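Local coordinates for resiniferatoxin-binding, phosphotriesterase-related protein (Rhodobacter sphaeroides 2.4.1, PDB 3K2G), which binds two zinc ions in a TIM-barrel fold of the phosphotriesterase family and may hydrolyse phosphoric esters, at residues 71-76 / 266-271; 77-82 / 307-312. One frame throughout, in Å; residues are numbered along the deposited sequence.

Contact 1: 71-76 / 266-271; sequences QDPFVN and MDFFYA
The rings of Phe74 and Tyr270 lie near parallel, their planes 29° apart, but are slid so far that they barely overlap, with centroids 5.4 Å from each other. Phe74 CE2 lies against the CD1-CE1 side of the tyrosine, 3.7 Å from CD1, with CD2 and CZ beside it. Tyr270 also receives the pyrrolidine of Pro73 obliquely, CG of the proline lying 4.0 Å from CE1 of the tyrosine. The same CG reaches 3.6 Å from Phe268 CB, so the tip of the pyrrolidine points into the angle between the two aromatic side chains. Although the tyrosine's CB points away from 71-76, chi1 of -72° sets CG beside the backbone N, and the ring comes back to Pro73 and Phe74. At the edge of the Phe269 ring, near its plane, sits Gln71 O, 3.5 Å from CD2. Ala271 CB packs against the carboxylate of Asp72, 3.3 Å from OD1, while that carboxylate is held by a salt bridge to Arg53 and a hydrogen bond from Asn46. Phe74 belongs to the pocket that binds the dithiol ligand. The contact joins the loop after helix 66-70, with its short 3-10 turn 73-75, to strand 269-270, which pairs antiparallel with strand 275-276.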
ATOM      1  N   GLN B  71       3.290  16.695 -24.384  1.00 15.87           N
ATOM      2  CA  GLN B  71       3.679  15.283 -24.442  1.00 16.55           C
ATOM      3  C   GLN B  71       5.148  15.105 -24.841  1.00 16.82           C
ATOM      4  O   GLN B  71       5.666  13.990 -24.832  1.00 16.11           O
ATOM      5  CB  GLN B  71       2.806  14.510 -25.444  1.00 17.10           C
ATOM      6  CG  GLN B  71       1.314  14.803 -25.379  1.00 18.88           C
ATOM      7  CD  GLN B  71       0.760  14.753 -23.972  1.00 19.54           C
ATOM      8  OE1 GLN B  71       0.995  13.801 -23.234  1.00 20.31           O
ATOM      9  NE2 GLN B  71       0.007  15.778 -23.601  1.00 20.01           N
ATOM     10  N   ASP B  72       5.804  16.206 -25.192  1.00 18.72           N
ATOM     11  CA  ASP B  72       7.208  16.186 -25.611  1.00 21.60           C
ATOM     12  C   ASP B  72       7.708  17.637 -25.732  1.00 21.16           C
ATOM     13  O   ASP B  72       7.918  18.154 -26.833  1.00 19.76           O
ATOM     14  CB  ASP B  72       7.318  15.434 -26.952  1.00 21.96           C
ATOM     15  CG  ASP B  72       8.752  15.320 -27.458  1.00 24.67           C
ATOM     16  OD1 ASP B  72       9.692  15.361 -26.639  1.00 23.69           O
ATOM     17  OD2 ASP B  72       8.932  15.170 -28.684  1.00 24.56           O
ATOM     18  N   PRO B  73       7.902  18.311 -24.581  1.00 21.56           N
ATOM     19  CA  PRO B  73       8.367  19.703 -24.485  1.00 22.87           C
ATOM     20  C   PRO B  73       9.628  20.017 -25.281  1.00 22.44           C
ATOM     21  O   PRO B  73       9.741  21.084 -25.882  1.00 21.72           O
ATOM     22  CB  PRO B  73       8.595  19.891 -22.984  1.00 23.14           C
ATOM     23  CG  PRO B  73       7.584  18.991 -22.375  1.00 24.55           C
ATOM     24  CD  PRO B  73       7.699  17.747 -23.236  1.00 23.19           C
ATOM     25  N   PHE B  74      10.572  19.088 -25.283  1.00 24.07           N
ATOM     26  CA  PHE B  74      11.834  19.300 -25.981  1.00 26.32           C
ATOM     27  C   PHE B  74      11.802  19.138 -27.490  1.00 26.71           C
ATOM     28  O   PHE B  74      12.846  19.186 -28.137  1.00 26.66           O
ATOM     29  CB  PHE B  74      12.908  18.384 -25.399  1.00 28.00           C
ATOM     30  CG  PHE B  74      13.257  18.697 -23.975  1.00 30.46           C
ATOM     31  CD1 PHE B  74      13.493  20.009 -23.575  1.00 31.07           C
ATOM     32  CD2 PHE B  74      13.391  17.677 -23.044  1.00 30.91           C
ATOM     33  CE1 PHE B  74      13.856  20.299 -22.263  1.00 32.59           C
ATOM     34  CE2 PHE B  74      13.754  17.957 -21.730  1.00 32.73           C
ATOM     35  CZ  PHE B  74      13.991  19.270 -21.340  1.00 32.04           C
ATOM     36  N   VAL B  75      10.615  18.950 -28.056  1.00 27.10           N
ATOM     37  CA  VAL B  75      10.498  18.798 -29.501  1.00 27.21           C
ATOM     38  C   VAL B  75      10.529  20.162 -30.186  1.00 27.46           C
ATOM     39  O   VAL B  75      10.945  20.272 -31.339  1.00 27.70           O
ATOM     40  CB  VAL B  75       9.173  18.105 -29.901  1.00 26.16           C
ATOM     41  CG1 VAL B  75       8.007  19.054 -29.705  1.00 27.23           C
ATOM     42  CG2 VAL B  75       9.238  17.654 -31.349  1.00 27.95           C
ATOM     43  N   ASN B  76      10.100  21.193 -29.459  1.00 26.51           N
ATOM     44  CA  ASN B  76      10.010  22.559 -29.982  1.00 26.60           C
ATOM     45  C   ASN B  76      11.241  23.423 -29.709  1.00 27.02           C
ATOM     46  O   ASN B  76      11.580  23.689 -28.556  1.00 25.17           O
ATOM     47  CB  ASN B  76       8.771  23.245 -29.386  1.00 27.07           C
ATOM     48  CG  ASN B  76       8.313  24.444 -30.195  1.00 27.82           C
ATOM     49  OD1 ASN B  76       7.677  24.295 -31.241  1.00 29.10           O
ATOM     50  ND2 ASN B  76       8.634  25.640 -29.718  1.00 25.61           N
HETATM   51  N   MSE B 266       4.378  21.290 -12.868  1.00 24.08           N
HETATM   52  CA  MSE B 266       4.920  20.642 -14.067  1.00 26.13           C
HETATM   53  C   MSE B 266       4.306  19.266 -14.241  1.00 27.95           C
HETATM   54  O   MSE B 266       4.539  18.362 -13.439  1.00 28.50           O
HETATM   55  CB  MSE B 266       6.445  20.503 -13.979  1.00 25.46           C
HETATM   56  CG  MSE B 266       7.124  19.686 -15.107  1.00 28.55           C
HETATM   57 SE   MSE B 266       9.024  19.769 -14.874  1.00 26.37          SE
HETATM   58  CE  MSE B 266       9.659  17.909 -15.123  1.00 30.48           C
ATOM     59  N   ASP B 267       3.534  19.108 -15.307  1.00 30.91           N
ATOM     60  CA  ASP B 267       2.871  17.843 -15.571  1.00 33.93           C
ATOM     61  C   ASP B 267       3.164  17.294 -16.963  1.00 34.39           C
ATOM     62  O   ASP B 267       2.339  16.578 -17.531  1.00 34.88           O
ATOM     63  CB  ASP B 267       1.362  18.023 -15.394  1.00 37.75           C
ATOM     64  CG  ASP B 267       0.767  19.002 -16.394  1.00 39.98           C
ATOM     65  OD1 ASP B 267       1.472  19.948 -16.812  1.00 41.16           O
ATOM     66  OD2 ASP B 267      -0.418  18.831 -16.755  1.00 43.45           O
ATOM     67  N   PHE B 268       4.337  17.615 -17.504  1.00 32.22           N
ATOM     68  CA  PHE B 268       4.702  17.146 -18.837  1.00 30.87           C
ATOM     69  C   PHE B 268       5.170  15.697 -18.856  1.00 28.68           C
ATOM     70  O   PHE B 268       5.518  15.124 -17.821  1.00 27.20           O
ATOM     71  CB  PHE B 268       5.837  17.992 -19.428  1.00 32.56           C
ATOM     72  CG  PHE B 268       5.669  19.471 -19.241  1.00 35.15           C
ATOM     73  CD1 PHE B 268       4.431  20.081 -19.422  1.00 37.36           C
ATOM     74  CD2 PHE B 268       6.769  20.266 -18.927  1.00 36.02           C
ATOM     75  CE1 PHE B 268       4.290  21.468 -19.291  1.00 39.26           C
ATOM     76  CE2 PHE B 268       6.640  21.651 -18.795  1.00 36.38           C
ATOM     77  CZ  PHE B 268       5.401  22.251 -18.979  1.00 37.56           C
ATOM     78  N   PHE B 269       5.165  15.118 -20.053  1.00 26.05           N
ATOM     79  CA  PHE B 269       5.672  13.772 -20.271  1.00 24.53           C
ATOM     80  C   PHE B 269       6.909  14.004 -21.131  1.00 24.49           C
ATOM     81  O   PHE B 269       6.815  14.578 -22.214  1.00 22.14           O
ATOM     82  CB  PHE B 269       4.687  12.902 -21.052  1.00 25.13           C
ATOM     83  CG  PHE B 269       5.237  11.540 -21.390  1.00 25.78           C
ATOM     84  CD1 PHE B 269       5.485  10.612 -20.384  1.00 26.26           C
ATOM     85  CD2 PHE B 269       5.559  11.209 -22.705  1.00 25.23           C
ATOM     86  CE1 PHE B 269       6.054   9.367 -20.678  1.00 26.89           C
ATOM     87  CE2 PHE B 269       6.126   9.970 -23.013  1.00 26.57           C
ATOM     88  CZ  PHE B 269       6.375   9.046 -21.996  1.00 28.03           C
ATOM     89  N   TYR B 270       8.070  13.583 -20.649  1.00 25.19           N
ATOM     90  CA  TYR B 270       9.299  13.777 -21.404  1.00 28.05           C
ATOM     91  C   TYR B 270       9.578  12.599 -22.330  1.00 28.84           C
ATOM     92  O   TYR B 270      10.201  11.611 -21.934  1.00 27.55           O
ATOM     93  CB  TYR B 270      10.464  14.009 -20.439  1.00 27.21           C
ATOM     94  CG  TYR B 270      10.393  15.361 -19.775  1.00 27.51           C
ATOM     95  CD1 TYR B 270      10.612  16.527 -20.510  1.00 28.47           C
ATOM     96  CD2 TYR B 270      10.059  15.487 -18.430  1.00 28.58           C
ATOM     97  CE1 TYR B 270      10.496  17.782 -19.929  1.00 26.97           C
ATOM     98  CE2 TYR B 270       9.941  16.742 -17.837  1.00 27.80           C
ATOM     99  CZ  TYR B 270      10.160  17.887 -18.595  1.00 28.04           C
ATOM    100  OH  TYR B 270      10.033  19.140 -18.039  1.00 26.70           O
ATOM    101  N   ALA B 271       9.103  12.723 -23.569  1.00 29.81           N
ATOM    102  CA  ALA B 271       9.250  11.682 -24.583  1.00 30.69           C
ATOM    103  C   ALA B 271      10.657  11.107 -24.661  1.00 31.24           C
ATOM    104  O   ALA B 271      10.835   9.894 -24.779  1.00 31.23           O
ATOM    105  CB  ALA B 271       8.836  12.226 -25.945  1.00 29.95           C
TER

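Contact 2: 77-82 / 307-312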
ATOM      1  N   LYS B  77      11.894  23.881 -30.776  1.00 27.55           N
ATOM      2  CA  LYS B  77      13.082  24.722 -30.647  1.00 28.75           C
ATOM      3  C   LYS B  77      12.789  26.071 -29.992  1.00 26.83           C
ATOM      4  O   LYS B  77      13.594  26.579 -29.214  1.00 27.82           O
ATOM      5  CB  LYS B  77      13.720  24.962 -32.023  1.00 29.77           C
ATOM      6  CG  LYS B  77      14.356  23.734 -32.645  1.00 33.81           C
ATOM      7  CD  LYS B  77      14.967  24.061 -34.003  1.00 36.33           C
ATOM      8  CE  LYS B  77      15.618  22.838 -34.627  1.00 37.55           C
ATOM      9  NZ  LYS B  77      16.223  23.151 -35.952  1.00 39.03           N
ATOM     10  N   HIS B  78      11.638  26.648 -30.311  1.00 25.66           N
ATOM     11  CA  HIS B  78      11.242  27.947 -29.770  1.00 25.26           C
ATOM     12  C   HIS B  78      10.988  27.898 -28.263  1.00 26.27           C
ATOM     13  O   HIS B  78      11.134  28.900 -27.561  1.00 25.73           O
ATOM     14  CB  HIS B  78       9.975  28.429 -30.486  1.00 26.17           C
ATOM     15  CG  HIS B  78       9.422  29.715 -29.953  1.00 25.59           C
ATOM     16  ND1 HIS B  78      10.157  30.881 -29.906  1.00 27.95           N
ATOM     17  CD2 HIS B  78       8.195  30.026 -29.475  1.00 26.28           C
ATOM     18  CE1 HIS B  78       9.405  31.854 -29.424  1.00 26.72           C
ATOM     19  NE2 HIS B  78       8.210  31.362 -29.154  1.00 28.14           N
ATOM     20  N   ASN B  79      10.621  26.719 -27.779  1.00 24.90           N
ATOM     21  CA  ASN B  79      10.297  26.498 -26.372  1.00 25.22           C
ATOM     22  C   ASN B  79      11.496  26.400 -25.429  1.00 24.82           C
ATOM     23  O   ASN B  79      11.458  26.907 -24.310  1.00 24.83           O
ATOM     24  CB  ASN B  79       9.460  25.218 -26.266  1.00 23.43           C
ATOM     25  CG  ASN B  79       8.987  24.927 -24.854  1.00 22.30           C
ATOM     26  OD1 ASN B  79       8.398  25.777 -24.192  1.00 15.92           O
ATOM     27  ND2 ASN B  79       9.228  23.706 -24.393  1.00 24.28           N
ATOM     28  N   ILE B  80      12.560  25.757 -25.896  1.00 25.13           N
ATOM     29  CA  ILE B  80      13.740  25.525 -25.077  1.00 26.41           C
ATOM     30  C   ILE B  80      14.753  26.655 -24.898  1.00 27.11           C
ATOM     31  O   ILE B  80      15.955  26.464 -25.078  1.00 27.85           O
ATOM     32  CB  ILE B  80      14.474  24.252 -25.563  1.00 27.07           C
ATOM     33  CG1 ILE B  80      14.896  24.409 -27.023  1.00 26.35           C
ATOM     34  CG2 ILE B  80      13.550  23.044 -25.421  1.00 25.26           C
ATOM     35  CD1 ILE B  80      15.555  23.168 -27.602  1.00 27.74           C
ATOM     36  N   ALA B  81      14.257  27.827 -24.528  1.00 26.72           N
ATOM     37  CA  ALA B  81      15.112  28.974 -24.269  1.00 25.78           C
ATOM     38  C   ALA B  81      14.291  30.147 -23.762  1.00 24.42           C
ATOM     39  O   ALA B  81      13.374  30.620 -24.433  1.00 24.60           O
ATOM     40  CB  ALA B  81      15.887  29.373 -25.529  1.00 27.26           C
ATOM     41  N   LEU B  82      14.611  30.592 -22.553  1.00 23.48           N
ATOM     42  CA  LEU B  82      13.943  31.731 -21.949  1.00 22.65           C
ATOM     43  C   LEU B  82      14.875  32.892 -22.294  1.00 23.37           C
ATOM     44  O   LEU B  82      15.902  33.099 -21.642  1.00 20.66           O
ATOM     45  CB  LEU B  82      13.829  31.539 -20.430  1.00 23.66           C
ATOM     46  CG  LEU B  82      12.909  30.399 -19.963  1.00 22.63           C
ATOM     47  CD1 LEU B  82      13.014  30.217 -18.455  1.00 20.96           C
ATOM     48  CD2 LEU B  82      11.472  30.724 -20.347  1.00 22.05           C
ATOM     49  N   VAL B 307      11.418  26.665 -19.468  1.00 15.68           N
ATOM     50  CA  VAL B 307      11.060  26.710 -20.889  1.00 15.15           C
ATOM     51  C   VAL B 307       9.896  27.682 -21.053  1.00 15.84           C
ATOM     52  O   VAL B 307       9.119  27.885 -20.122  1.00 14.31           O
ATOM     53  CB  VAL B 307      10.637  25.326 -21.446  1.00 16.62           C
ATOM     54  CG1 VAL B 307      11.838  24.374 -21.467  1.00 14.35           C
ATOM     55  CG2 VAL B 307       9.511  24.745 -20.610  1.00 16.20           C
ATOM     56  N   LYS B 308       9.780  28.282 -22.234  1.00 15.28           N
ATOM     57  CA  LYS B 308       8.721  29.247 -22.505  1.00 15.87           C
ATOM     58  C   LYS B 308       7.307  28.783 -22.166  1.00 14.83           C
ATOM     59  O   LYS B 308       6.516  29.556 -21.619  1.00 14.43           O
ATOM     60  CB  LYS B 308       8.739  29.676 -23.979  1.00 17.01           C
ATOM     61  CG  LYS B 308       9.948  30.499 -24.403  1.00 19.44           C
ATOM     62  CD  LYS B 308       9.660  31.234 -25.710  1.00 21.00           C
ATOM     63  CE  LYS B 308      10.856  32.072 -26.178  1.00 21.62           C
ATOM     64  NZ  LYS B 308      11.994  31.215 -26.616  1.00 20.99           N
HETATM   65  N   MSE B 309       6.985  27.530 -22.481  1.00 14.98           N
HETATM   66  CA  MSE B 309       5.630  27.044 -22.239  1.00 16.66           C
HETATM   67  C   MSE B 309       5.221  26.989 -20.776  1.00 16.43           C
HETATM   68  O   MSE B 309       4.064  26.731 -20.467  1.00 15.62           O
HETATM   69  CB  MSE B 309       5.398  25.677 -22.909  1.00 22.59           C
HETATM   70  CG  MSE B 309       6.082  24.492 -22.279  1.00 28.20           C
HETATM   71 SE   MSE B 309       5.685  22.878 -23.327  1.00 44.68          SE
HETATM   72  CE  MSE B 309       3.867  22.481 -22.650  1.00 33.47           C
HETATM   73  N   MSE B 310       6.154  27.256 -19.867  1.00 14.98           N
HETATM   74  CA  MSE B 310       5.811  27.239 -18.454  1.00 15.59           C
HETATM   75  C   MSE B 310       5.437  28.638 -17.972  1.00 15.98           C
HETATM   76  O   MSE B 310       5.071  28.824 -16.816  1.00 15.71           O
HETATM   77  CB  MSE B 310       6.964  26.673 -17.632  1.00 15.58           C
HETATM   78  CG  MSE B 310       7.192  25.171 -17.845  1.00 18.59           C
HETATM   79 SE   MSE B 310       8.697  24.462 -16.858  1.00 27.20          SE
HETATM   80  CE  MSE B 310       7.911  24.513 -15.058  1.00 20.05           C
ATOM     81  N   LEU B 311       5.528  29.615 -18.870  1.00 15.89           N
ATOM     82  CA  LEU B 311       5.167  30.996 -18.546  1.00 16.23           C
ATOM     83  C   LEU B 311       3.683  31.172 -18.878  1.00 16.77           C
ATOM     84  O   LEU B 311       3.185  30.554 -19.823  1.00 14.30           O
ATOM     85  CB  LEU B 311       6.000  31.970 -19.377  1.00 17.83           C
ATOM     86  CG  LEU B 311       7.512  31.901 -19.156  1.00 18.55           C
ATOM     87  CD1 LEU B 311       8.215  32.804 -20.161  1.00 20.49           C
ATOM     88  CD2 LEU B 311       7.843  32.317 -17.728  1.00 19.90           C
ATOM     89  N   THR B 312       2.985  32.013 -18.117  1.00 15.84           N
ATOM     90  CA  THR B 312       1.557  32.211 -18.347  1.00 17.57           C
ATOM     91  C   THR B 312       1.288  32.749 -19.758  1.00 18.39           C
ATOM     92  O   THR B 312       0.281  32.408 -20.390  1.00 16.69           O
ATOM     93  CB  THR B 312       0.946  33.160 -17.286  1.00 18.25           C
ATOM     94  OG1 THR B 312       1.394  34.502 -17.514  1.00 19.78           O
ATOM     95  CG2 THR B 312       1.380  32.726 -15.888  1.00 14.26           C
TER
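Two loops of the metallo-dependent hydrolase barrel meet where the short 3-10 turn 308-310, in the loop after strand 299-301, docks on the approach to strand 81-82, and Lys308 and Asn79 carry the join. The ammonium of Lys308 is gripped by two backbone carbonyls, NZ lying 2.6 Å from His78 O and 2.7 Å from Ala81 O, with a long, weak ion pair to Asp83; a bend at the last torsion (chi4 69°) turns NZ to them. On the way, the lysine chain crosses the imidazole of His78 at about a right angle, and CD stands over one ring face, 3.9 Å from the centroid, as a CH-pi contact. Asn79 binds the first two amides of the 3-10 segment. Its backbone O accepts Lys308 N at 3.0 Å, and its side-chain OD1 takes Met309 N at 2.8 Å, almost in line with the CG-OD1 bond (174°). Between these bonds and strand 81-82, Ile80 centres an inverse gamma turn; the strand pairs antiparallel with 39-40. Leu82 then lays CD2 against the backbone of Val307 and Lys308, 3.5 Å from Val307 C, and meets Leu311 CD1 at 3.9 Å. Leu311 also touches Leu87 and Glu91 of helix 85-97.

Contacts 1 and 2 have their centres about 11 Å apart and alternate along the chain: 71-76 runs directly into 77-82, whereas 266-271 and 307-312 are separated by strand 275-276, helix 280-292 and strand 299-301. They also touch. Pro73 O lies 3.1 Å from Asn79 ND2, a probable hydrogen bond, and Phe268 CE1 packs 3.5 Å from Met309 CE, while Phe74 CD1 rests 3.6 Å from Ile80 CG2. The chain from helix 66-70 to strand 81-82 is therefore tied to two later segments, one on strand 269-270 and one in the loop after strand 299-301. Phe74 touches the bound dithiol, and the side chain of Leu82 is about 4 Å from that of the zinc ligand His36.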